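Local coordinates for acetyl-CoA acetyltransferase (Mycobacterium smegmatis, PDB 4EGV), which belongs to the thiolase family, probably acts as an acyltransferase, and is a monomeric thiolase-like protein with an additional C-terminal domain, at residues 251-259 and 459-467; 306-314 and 474-484. All blocks are in the same frame, centred on the assembly; numbering follows the deposited sequence.

Contact 1: residues 251-259 and 459-467; sequences SNRMIVDPY and TYTVRYDWT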
loop_
_atom_site.group_PDB
_atom_site.type_symbol
_atom_site.label_atom_id
_atom_site.label_comp_id
_atom_site.label_asym_id
_atom_site.label_seq_id
_atom_site.Cartn_x
_atom_site.Cartn_y
_atom_site.Cartn_z
ATOM N N SER A 251 -16.160 -20.009 10.680
ATOM C CA SER A 251 -15.210 -19.037 11.234
ATOM C C SER A 251 -14.500 -18.200 10.121
ATOM O O SER A 251 -14.359 -16.984 10.249
ATOM C CB SER A 251 -14.210 -19.808 12.119
ATOM O OG SER A 251 -13.223 -18.980 12.679
ATOM N N ASN A 252 -14.068 -18.870 9.043
ATOM C CA ASN A 252 -13.397 -18.286 7.868
ATOM C C ASN A 252 -14.332 -18.265 6.652
ATOM O O ASN A 252 -14.036 -18.843 5.596
ATOM C CB ASN A 252 -12.120 -19.082 7.532
ATOM C CG ASN A 252 -11.288 -18.454 6.377
ATOM O OD1 ASN A 252 -11.200 -17.244 6.237
ATOM N ND2 ASN A 252 -10.663 -19.288 5.590
ATOM N N ARG A 253 -15.467 -17.595 6.816
ATOM C CA ARG A 253 -16.481 -17.523 5.769
ATOM C C ARG A 253 -16.158 -16.499 4.674
ATOM O O ARG A 253 -15.442 -15.519 4.888
ATOM C CB ARG A 253 -17.875 -17.269 6.368
ATOM C CG ARG A 253 -17.973 -15.967 7.121
ATOM C CD ARG A 253 -19.330 -15.675 7.743
ATOM N NE ARG A 253 -19.333 -14.284 8.226
ATOM C CZ ARG A 253 -18.649 -13.822 9.292
ATOM N NH1 ARG A 253 -17.896 -14.636 10.051
ATOM N NH2 ARG A 253 -18.721 -12.527 9.606
HETATM N N MSE A 254 -16.697 -16.767 3.491
HETATM C CA MSE A 254 -16.637 -15.872 2.352
HETATM C C MSE A 254 -17.247 -14.506 2.704
HETATM O O MSE A 254 -18.382 -14.446 3.127
HETATM C CB MSE A 254 -17.358 -16.514 1.148
HETATM C CG MSE A 254 -16.601 -17.667 0.480
HETATM SE SE MSE A 254 -14.778 -17.155 -0.228
HETATM C CE MSE A 254 -15.309 -16.310 -1.933
ATOM N N ILE A 255 -16.469 -13.433 2.542
ATOM C CA ILE A 255 -16.915 -12.040 2.767
ATOM C C ILE A 255 -17.250 -11.335 1.452
ATOM O O ILE A 255 -18.371 -10.976 1.204
ATOM C CB ILE A 255 -15.816 -11.197 3.500
ATOM C CG1 ILE A 255 -15.485 -11.790 4.864
ATOM C CG2 ILE A 255 -16.230 -9.703 3.683
ATOM C CD1 ILE A 255 -16.394 -11.321 6.030
ATOM N N VAL A 256 -16.230 -11.115 0.643
ATOM C CA VAL A 256 -16.359 -10.503 -0.661
ATOM C C VAL A 256 -15.492 -11.346 -1.615
ATOM O O VAL A 256 -14.368 -11.668 -1.279
ATOM C CB VAL A 256 -15.932 -9.002 -0.604
ATOM C CG1 VAL A 256 -15.597 -8.484 -1.955
ATOM C CG2 VAL A 256 -17.019 -8.129 0.055
ATOM N N ASP A 257 -16.046 -11.737 -2.764
ATOM C CA ASP A 257 -15.361 -12.620 -3.683
ATOM C C ASP A 257 -14.114 -11.946 -4.222
ATOM O O ASP A 257 -14.189 -10.860 -4.777
ATOM C CB ASP A 257 -16.259 -13.059 -4.838
ATOM C CG ASP A 257 -15.918 -14.477 -5.347
ATOM O OD1 ASP A 257 -16.448 -15.457 -4.769
ATOM O OD2 ASP A 257 -15.140 -14.613 -6.324
ATOM N N PRO A 258 -12.965 -12.627 -4.138
ATOM C CA PRO A 258 -12.768 -14.036 -3.853
ATOM C C PRO A 258 -12.231 -14.366 -2.479
ATOM O O PRO A 258 -11.748 -15.490 -2.286
ATOM C CB PRO A 258 -11.721 -14.432 -4.894
ATOM C CG PRO A 258 -10.900 -13.233 -5.049
ATOM C CD PRO A 258 -11.729 -12.024 -4.630
ATOM N N TYR A 259 -12.311 -13.414 -1.546
ATOM C CA TYR A 259 -11.642 -13.536 -0.235
ATOM C C TYR A 259 -12.455 -14.120 0.916
ATOM O O TYR A 259 -13.561 -13.665 1.211
ATOM C CB TYR A 259 -11.118 -12.208 0.263
ATOM C CG TYR A 259 -10.445 -11.357 -0.751
ATOM C CD1 TYR A 259 -9.162 -11.674 -1.216
ATOM C CD2 TYR A 259 -11.071 -10.189 -1.227
ATOM C CE1 TYR A 259 -8.518 -10.870 -2.144
ATOM C CE2 TYR A 259 -10.452 -9.389 -2.158
ATOM C CZ TYR A 259 -9.174 -9.734 -2.610
ATOM O OH TYR A 259 -8.559 -8.920 -3.507
ATOM N N THR A 459 -14.933 -8.970 -15.451
ATOM C CA THR A 459 -14.642 -9.270 -14.056
ATOM C C THR A 459 -15.892 -9.050 -13.184
ATOM O O THR A 459 -16.899 -8.511 -13.623
ATOM C CB THR A 459 -13.407 -8.494 -13.558
ATOM O OG1 THR A 459 -13.048 -8.930 -12.245
ATOM C CG2 THR A 459 -13.662 -7.015 -13.574
ATOM N N TYR A 460 -15.811 -9.507 -11.948
ATOM C CA TYR A 460 -16.958 -9.640 -11.079
ATOM C C TYR A 460 -16.495 -9.699 -9.624
ATOM O O TYR A 460 -15.333 -9.988 -9.307
ATOM C CB TYR A 460 -17.735 -10.931 -11.421
ATOM C CG TYR A 460 -16.970 -12.208 -11.101
ATOM C CD1 TYR A 460 -17.195 -12.907 -9.911
ATOM C CD2 TYR A 460 -16.008 -12.705 -11.983
ATOM C CE1 TYR A 460 -16.489 -14.060 -9.604
ATOM C CE2 TYR A 460 -15.289 -13.870 -11.688
ATOM C CZ TYR A 460 -15.541 -14.550 -10.488
ATOM O OH TYR A 460 -14.834 -15.694 -10.186
ATOM N N THR A 461 -17.429 -9.425 -8.735
ATOM C CA THR A 461 -17.287 -9.843 -7.354
ATOM C C THR A 461 -18.673 -10.139 -6.766
ATOM O O THR A 461 -19.688 -9.839 -7.394
ATOM C CB THR A 461 -16.480 -8.799 -6.535
ATOM O OG1 THR A 461 -16.251 -9.284 -5.208
ATOM C CG2 THR A 461 -17.169 -7.458 -6.529
ATOM N N VAL A 462 -18.712 -10.758 -5.592
ATOM C CA VAL A 462 -19.972 -11.003 -4.926
ATOM C C VAL A 462 -19.889 -10.528 -3.479
ATOM O O VAL A 462 -18.875 -10.729 -2.803
ATOM C CB VAL A 462 -20.349 -12.493 -4.955
ATOM C CG1 VAL A 462 -21.764 -12.700 -4.384
ATOM C CG2 VAL A 462 -20.278 -13.048 -6.348
ATOM N N ARG A 463 -20.951 -9.896 -2.994
ATOM C CA ARG A 463 -21.013 -9.530 -1.578
ATOM C C ARG A 463 -21.770 -10.579 -0.793
ATOM O O ARG A 463 -22.960 -10.730 -0.959
ATOM C CB ARG A 463 -21.682 -8.181 -1.378
ATOM C CG ARG A 463 -21.109 -7.062 -2.209
ATOM C CD ARG A 463 -21.339 -5.722 -1.567
ATOM N NE ARG A 463 -20.755 -5.744 -0.232
ATOM C CZ ARG A 463 -20.211 -4.705 0.392
ATOM N NH1 ARG A 463 -20.161 -3.493 -0.174
ATOM N NH2 ARG A 463 -19.711 -4.896 1.592
ATOM N N TYR A 464 -21.061 -11.306 0.055
ATOM C CA TYR A 464 -21.642 -12.382 0.851
ATOM C C TYR A 464 -22.111 -11.865 2.209
ATOM O O TYR A 464 -22.767 -12.566 2.975
ATOM C CB TYR A 464 -20.659 -13.531 1.039
ATOM C CG TYR A 464 -20.186 -14.151 -0.227
ATOM C CD1 TYR A 464 -20.960 -15.064 -0.910
ATOM C CD2 TYR A 464 -18.925 -13.850 -0.736
ATOM C CE1 TYR A 464 -20.498 -15.658 -2.089
ATOM C CE2 TYR A 464 -18.453 -14.445 -1.901
ATOM C CZ TYR A 464 -19.247 -15.341 -2.572
ATOM O OH TYR A 464 -18.770 -15.916 -3.710
ATOM N N ASP A 465 -21.791 -10.623 2.493
ATOM C CA ASP A 465 -22.202 -10.018 3.735
ATOM C C ASP A 465 -23.575 -9.374 3.602
ATOM O O ASP A 465 -24.149 -8.966 4.590
ATOM C CB ASP A 465 -21.124 -9.045 4.273
ATOM C CG ASP A 465 -20.491 -8.150 3.164
ATOM O OD1 ASP A 465 -20.410 -8.582 1.993
ATOM O OD2 ASP A 465 -20.062 -7.007 3.449
ATOM N N TRP A 466 -24.104 -9.329 2.381
ATOM C CA TRP A 466 -25.476 -8.900 2.127
ATOM C C TRP A 466 -26.382 -10.094 1.911
ATOM O O TRP A 466 -25.939 -11.125 1.435
ATOM C CB TRP A 466 -25.518 -7.975 0.910
ATOM C CG TRP A 466 -24.860 -6.640 1.109
ATOM C CD1 TRP A 466 -24.108 -6.259 2.166
ATOM C CD2 TRP A 466 -24.856 -5.531 0.202
ATOM N NE1 TRP A 466 -23.650 -4.982 2.003
ATOM C CE2 TRP A 466 -24.091 -4.507 0.798
ATOM C CE3 TRP A 466 -25.438 -5.292 -1.056
ATOM C CZ2 TRP A 466 -23.889 -3.244 0.179
ATOM C CZ3 TRP A 466 -25.243 -4.022 -1.678
ATOM C CH2 TRP A 466 -24.481 -3.022 -1.050
ATOM N N THR A 467 -27.645 -9.964 2.293
ATOM C CA THR A 467 -28.692 -10.879 1.849
ATOM C C THR A 467 -29.787 -10.091 1.130
ATOM O O THR A 467 -30.316 -9.155 1.681
ATOM C CB THR A 467 -29.269 -11.683 3.003
ATOM O OG1 THR A 467 -28.188 -12.270 3.717
ATOM C CG2 THR A 467 -30.261 -12.774 2.513
#
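The Y464 ring is sandwiched between M254 and V462. M254 CB lies over one face in a CH-pi contact, 3.9 Å from the ring centroid and 22° off the normal. V462 CG1 covers the opposite face, offset toward the rim. D257 OD1 and the backbone of I255 sit at the ring edge, near its plane. Y464 OH donates to D257 OD1 at 2.6 Å and meets it on the anti side, somewhat out of the carboxylate plane, with the ring and carboxylate planes well inclined to each other. The other oxygen, D257 OD2, approaches the Y460 ring obliquely, and its nearest ring atom is CE1. The hydroxyl of Y460 turns elsewhere, to R203.

The backbones pair briefly. Y464 N donates to I255 O at 2.9 Å, and D257 N donates to V462 O at 3.0 Å. These two bonds flank V256 and R463, a single non-hydrogen-bonded antiparallel pair, and V256 CA adds a CA-H...O contact to V462 O. The N-to-C directions of 254-256 and 459-463 differ by 121°, consistent with so short a pairing. It joins the small strand 254-256 of the thiolase part to the end of strand 453-463, in the additional C-terminal domain.

With chi1 at -175°, T461 turns OG1 away from its own N and onto D257 O, to which it donates at 2.6 Å, in the carbonyl plane and on a lone pair. D257 is thus held at its N, its O and OD1, just before the cis peptide bond to P258. Helix 490-498 adds L496 against Y460 and V462, and S497 against V462 and Y464.

Contact 2: residues 306-314 and 474-484; sequences KLLERADIG and IGRLDDGSRFL
R482 reaches the 306-314 loop because its side chain is extended from CG to NE, with CG placed anti to the carbonyl carbon (chi1 -79°). I313 comes from the opposite direction. Its chi2 of 172° stretches the chain out and sets CD1 over the centre of the guanidinium face, 3.5 Å from R482 CZ. The carbonyls of L308 and R310 lie near the guanidinium plane. R482 NH1 donates to R310 O at 2.6 Å and to L308 O at 3.2 Å. The first bond lies in the carbonyl plane of R310, whereas the second comes from above that of L308. R482 NH2 adds a weak bond to R310 O.

R482 opens the second strand of a beta hairpin, 470-476 with 482-487, in the five-stranded antiparallel sheet of the additional C-terminal domain. The loop it grips leads from strand 294-303 to helix 317-330. E458 forms a salt bridge with R482 NE, so the buried guanidinium has a carboxylate partner as well as the carbonyls.

Beside the polar group, L308 spreads its two methyls. L308 CD1 packs on I474 CG1 at 3.7 Å, and L308 CD2 meets L484 CD1 at the same distance. I474 CD1 also touches I313 CD1.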
loop_
_atom_site.group_PDB
_atom_site.type_symbol
_atom_site.label_atom_id
_atom_site.label_comp_id
_atom_site.label_asym_id
_atom_site.label_seq_id
_atom_site.Cartn_x
_atom_site.Cartn_y
_atom_site.Cartn_z
ATOM N N LYS A 306 -8.428 6.173 -13.384
ATOM C CA LYS A 306 -9.553 5.521 -12.690
ATOM C C LYS A 306 -9.729 4.124 -13.166
ATOM O O LYS A 306 -9.430 3.801 -14.290
ATOM C CB LYS A 306 -10.902 6.242 -12.814
ATOM C CG LYS A 306 -10.981 7.347 -13.817
ATOM C CD LYS A 306 -12.216 8.213 -13.565
ATOM C CE LYS A 306 -11.787 9.672 -13.381
ATOM N NZ LYS A 306 -12.636 10.375 -12.388
ATOM N N LEU A 307 -10.283 3.325 -12.281
ATOM C CA LEU A 307 -10.429 1.921 -12.468
ATOM C C LEU A 307 -11.018 1.534 -13.801
ATOM O O LEU A 307 -10.514 0.736 -14.438
ATOM C CB LEU A 307 -11.173 1.301 -11.298
ATOM C CG LEU A 307 -11.451 -0.177 -11.393
ATOM C CD1 LEU A 307 -10.190 -0.908 -11.550
ATOM C CD2 LEU A 307 -12.171 -0.616 -10.168
ATOM N N LEU A 308 -12.058 2.086 -14.301
ATOM C CA LEU A 308 -12.549 1.533 -15.560
ATOM C C LEU A 308 -11.833 1.951 -16.873
ATOM O O LEU A 308 -12.212 1.521 -17.957
ATOM C CB LEU A 308 -13.981 1.942 -15.639
ATOM C CG LEU A 308 -15.138 1.132 -15.072
ATOM C CD1 LEU A 308 -14.937 -0.327 -14.792
ATOM C CD2 LEU A 308 -16.058 1.900 -14.147
ATOM N N GLU A 309 -10.835 2.820 -16.768
ATOM C CA GLU A 309 -10.086 3.316 -17.921
ATOM C C GLU A 309 -8.857 2.441 -18.205
ATOM O O GLU A 309 -8.312 2.471 -19.302
ATOM C CB GLU A 309 -9.652 4.774 -17.682
ATOM C CG GLU A 309 -10.746 5.852 -17.880
ATOM C CD GLU A 309 -10.348 7.281 -17.378
ATOM O OE1 GLU A 309 -9.182 7.524 -16.931
ATOM O OE2 GLU A 309 -11.229 8.179 -17.441
ATOM N N ARG A 310 -8.439 1.661 -17.206
ATOM C CA ARG A 310 -7.194 0.867 -17.239
ATOM C C ARG A 310 -7.201 -0.207 -18.309
ATOM O O ARG A 310 -8.189 -0.928 -18.457
ATOM C CB ARG A 310 -6.892 0.226 -15.872
ATOM C CG ARG A 310 -6.683 1.210 -14.792
ATOM C CD ARG A 310 -6.417 0.593 -13.459
ATOM N NE ARG A 310 -6.522 1.644 -12.452
ATOM C CZ ARG A 310 -6.502 1.471 -11.143
ATOM N NH1 ARG A 310 -6.342 0.262 -10.610
ATOM N NH2 ARG A 310 -6.634 2.537 -10.383
ATOM N N ALA A 311 -6.084 -0.310 -19.034
ATOM C CA ALA A 311 -5.925 -1.259 -20.138
ATOM C C ALA A 311 -6.208 -2.706 -19.677
ATOM O O ALA A 311 -6.911 -3.468 -20.328
ATOM C CB ALA A 311 -4.545 -1.116 -20.768
ATOM N N ASP A 312 -5.664 -3.060 -18.524
ATOM C CA ASP A 312 -5.931 -4.342 -17.914
ATOM C C ASP A 312 -6.342 -4.110 -16.469
ATOM O O ASP A 312 -5.560 -3.620 -15.678
ATOM C CB ASP A 312 -4.679 -5.198 -17.965
ATOM C CG ASP A 312 -4.968 -6.676 -17.750
ATOM O OD1 ASP A 312 -6.141 -7.036 -17.460
ATOM O OD2 ASP A 312 -4.012 -7.485 -17.870
ATOM N N ILE A 313 -7.575 -4.447 -16.126
ATOM C CA ILE A 313 -8.031 -4.288 -14.754
ATOM C C ILE A 313 -7.221 -5.180 -13.808
ATOM O O ILE A 313 -6.987 -4.807 -12.659
ATOM C CB ILE A 313 -9.567 -4.515 -14.615
ATOM C CG1 ILE A 313 -10.309 -3.418 -15.383
ATOM C CG2 ILE A 313 -10.012 -4.465 -13.153
ATOM C CD1 ILE A 313 -11.822 -3.592 -15.527
ATOM N N GLY A 314 -6.758 -6.317 -14.318
ATOM C CA GLY A 314 -5.983 -7.278 -13.542
ATOM C C GLY A 314 -4.507 -6.976 -13.321
ATOM O O GLY A 314 -3.790 -7.772 -12.717
ATOM N N ILE A 474 -18.130 -5.904 -13.989
ATOM C CA ILE A 474 -17.649 -5.060 -15.074
ATOM C C ILE A 474 -17.757 -5.877 -16.344
ATOM O O ILE A 474 -17.236 -6.978 -16.424
ATOM C CB ILE A 474 -16.203 -4.608 -14.869
ATOM C CG1 ILE A 474 -16.080 -3.644 -13.689
ATOM C CG2 ILE A 474 -15.660 -3.947 -16.130
ATOM C CD1 ILE A 474 -14.721 -3.589 -13.097
ATOM N N GLY A 475 -18.393 -5.299 -17.332
ATOM C CA GLY A 475 -18.603 -5.956 -18.595
ATOM C C GLY A 475 -18.088 -5.247 -19.809
ATOM O O GLY A 475 -17.587 -4.174 -19.748
ATOM N N ARG A 476 -18.215 -5.899 -20.930
ATOM C CA ARG A 476 -17.743 -5.379 -22.172
ATOM C C ARG A 476 -18.940 -5.436 -23.040
ATOM O O ARG A 476 -19.729 -6.321 -22.904
ATOM C CB ARG A 476 -16.781 -6.375 -22.762
ATOM C CG ARG A 476 -15.348 -6.063 -22.728
ATOM C CD ARG A 476 -14.997 -4.641 -22.560
ATOM N NE ARG A 476 -13.625 -4.631 -22.124
ATOM C CZ ARG A 476 -12.629 -4.102 -22.792
ATOM N NH1 ARG A 476 -12.851 -3.466 -23.913
ATOM N NH2 ARG A 476 -11.422 -4.204 -22.334
ATOM N N LEU A 477 -19.071 -4.550 -23.999
ATOM C CA LEU A 477 -20.063 -4.790 -25.031
ATOM C C LEU A 477 -19.484 -5.331 -26.342
ATOM O O LEU A 477 -18.354 -5.770 -26.407
ATOM C CB LEU A 477 -20.848 -3.540 -25.304
ATOM C CG LEU A 477 -21.711 -3.133 -24.153
ATOM C CD1 LEU A 477 -22.073 -1.742 -24.363
ATOM C CD2 LEU A 477 -22.907 -3.976 -24.134
ATOM N N ASP A 478 -20.288 -5.279 -27.390
ATOM C CA ASP A 478 -19.832 -5.589 -28.717
ATOM C C ASP A 478 -18.950 -4.437 -29.177
ATOM O O ASP A 478 -17.867 -4.631 -29.657
ATOM C CB ASP A 478 -21.029 -5.750 -29.627
ATOM C CG ASP A 478 -21.878 -6.947 -29.277
ATOM O OD1 ASP A 478 -21.332 -7.948 -28.826
ATOM O OD2 ASP A 478 -23.100 -6.896 -29.476
ATOM N N ASP A 479 -19.438 -3.229 -29.006
ATOM C CA ASP A 479 -18.669 -2.000 -29.199
ATOM C C ASP A 479 -17.249 -2.024 -28.549
ATOM O O ASP A 479 -16.370 -1.268 -28.935
ATOM C CB ASP A 479 -19.564 -0.907 -28.563
ATOM C CG ASP A 479 -19.324 0.520 -29.085
ATOM O OD1 ASP A 479 -18.622 0.781 -30.087
ATOM O OD2 ASP A 479 -19.904 1.420 -28.454
ATOM N N GLY A 480 -17.055 -2.871 -27.536
ATOM C CA GLY A 480 -15.795 -2.950 -26.789
ATOM C C GLY A 480 -15.620 -1.963 -25.637
ATOM O O GLY A 480 -14.583 -1.962 -24.976
ATOM N N SER A 481 -16.621 -1.116 -25.400
ATOM C CA SER A 481 -16.589 -0.210 -24.252
ATOM C C SER A 481 -17.062 -0.922 -22.960
ATOM O O SER A 481 -17.887 -1.798 -23.037
ATOM C CB SER A 481 -17.432 1.031 -24.539
ATOM O OG SER A 481 -18.780 0.677 -24.718
ATOM N N ARG A 482 -16.530 -0.549 -21.787
ATOM C CA ARG A 482 -16.911 -1.166 -20.495
ATOM C C ARG A 482 -18.133 -0.524 -19.828
ATOM O O ARG A 482 -18.514 0.619 -20.117
ATOM C CB ARG A 482 -15.747 -1.124 -19.505
ATOM C CG ARG A 482 -14.673 -2.187 -19.705
ATOM C CD ARG A 482 -13.516 -1.912 -18.774
ATOM N NE ARG A 482 -12.387 -2.789 -19.012
ATOM C CZ ARG A 482 -11.104 -2.484 -18.777
ATOM N NH1 ARG A 482 -10.727 -1.305 -18.312
ATOM N NH2 ARG A 482 -10.173 -3.383 -19.017
ATOM N N PHE A 483 -18.731 -1.283 -18.922
ATOM C CA PHE A 483 -19.817 -0.801 -18.073
ATOM C C PHE A 483 -19.790 -1.554 -16.743
ATOM O O PHE A 483 -19.121 -2.579 -16.596
ATOM C CB PHE A 483 -21.192 -0.988 -18.750
ATOM C CG PHE A 483 -21.561 -2.436 -18.991
ATOM C CD1 PHE A 483 -22.301 -3.146 -18.054
ATOM C CD2 PHE A 483 -21.142 -3.095 -20.153
ATOM C CE1 PHE A 483 -22.618 -4.496 -18.276
ATOM C CE2 PHE A 483 -21.447 -4.428 -20.391
ATOM C CZ PHE A 483 -22.184 -5.136 -19.469
ATOM N N LEU A 484 -20.562 -1.042 -15.798
ATOM C CA LEU A 484 -20.776 -1.667 -14.503
ATOM C C LEU A 484 -22.217 -2.171 -14.379
ATOM O O LEU A 484 -23.132 -1.591 -14.958
ATOM C CB LEU A 484 -20.479 -0.649 -13.392
ATOM C CG LEU A 484 -19.056 -0.497 -12.903
ATOM C CD1 LEU A 484 -18.977 0.740 -12.106
ATOM C CD2 LEU A 484 -18.755 -1.705 -12.079
#

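In the fold
Both contacts attach the C-terminal five-stranded sheet to the rest of the chain, and their centres lie about 22 Å apart. They use neighbouring strands: contact 1 takes the end of strand 453-463, and contact 2 takes the following strands, 470-476 and 482-487. The two meet directly where T459 O probably accepts a hydrogen bond from I474 N at 2.9 Å. Helix 191-206 touches both. Its N200 touches D257 and T459 of contact 1, while L197 packs on I474 and L198 on I313 of contact 2. The segments alternate along the chain: 251-259 and 306-314 both precede the C-terminal strands they touch.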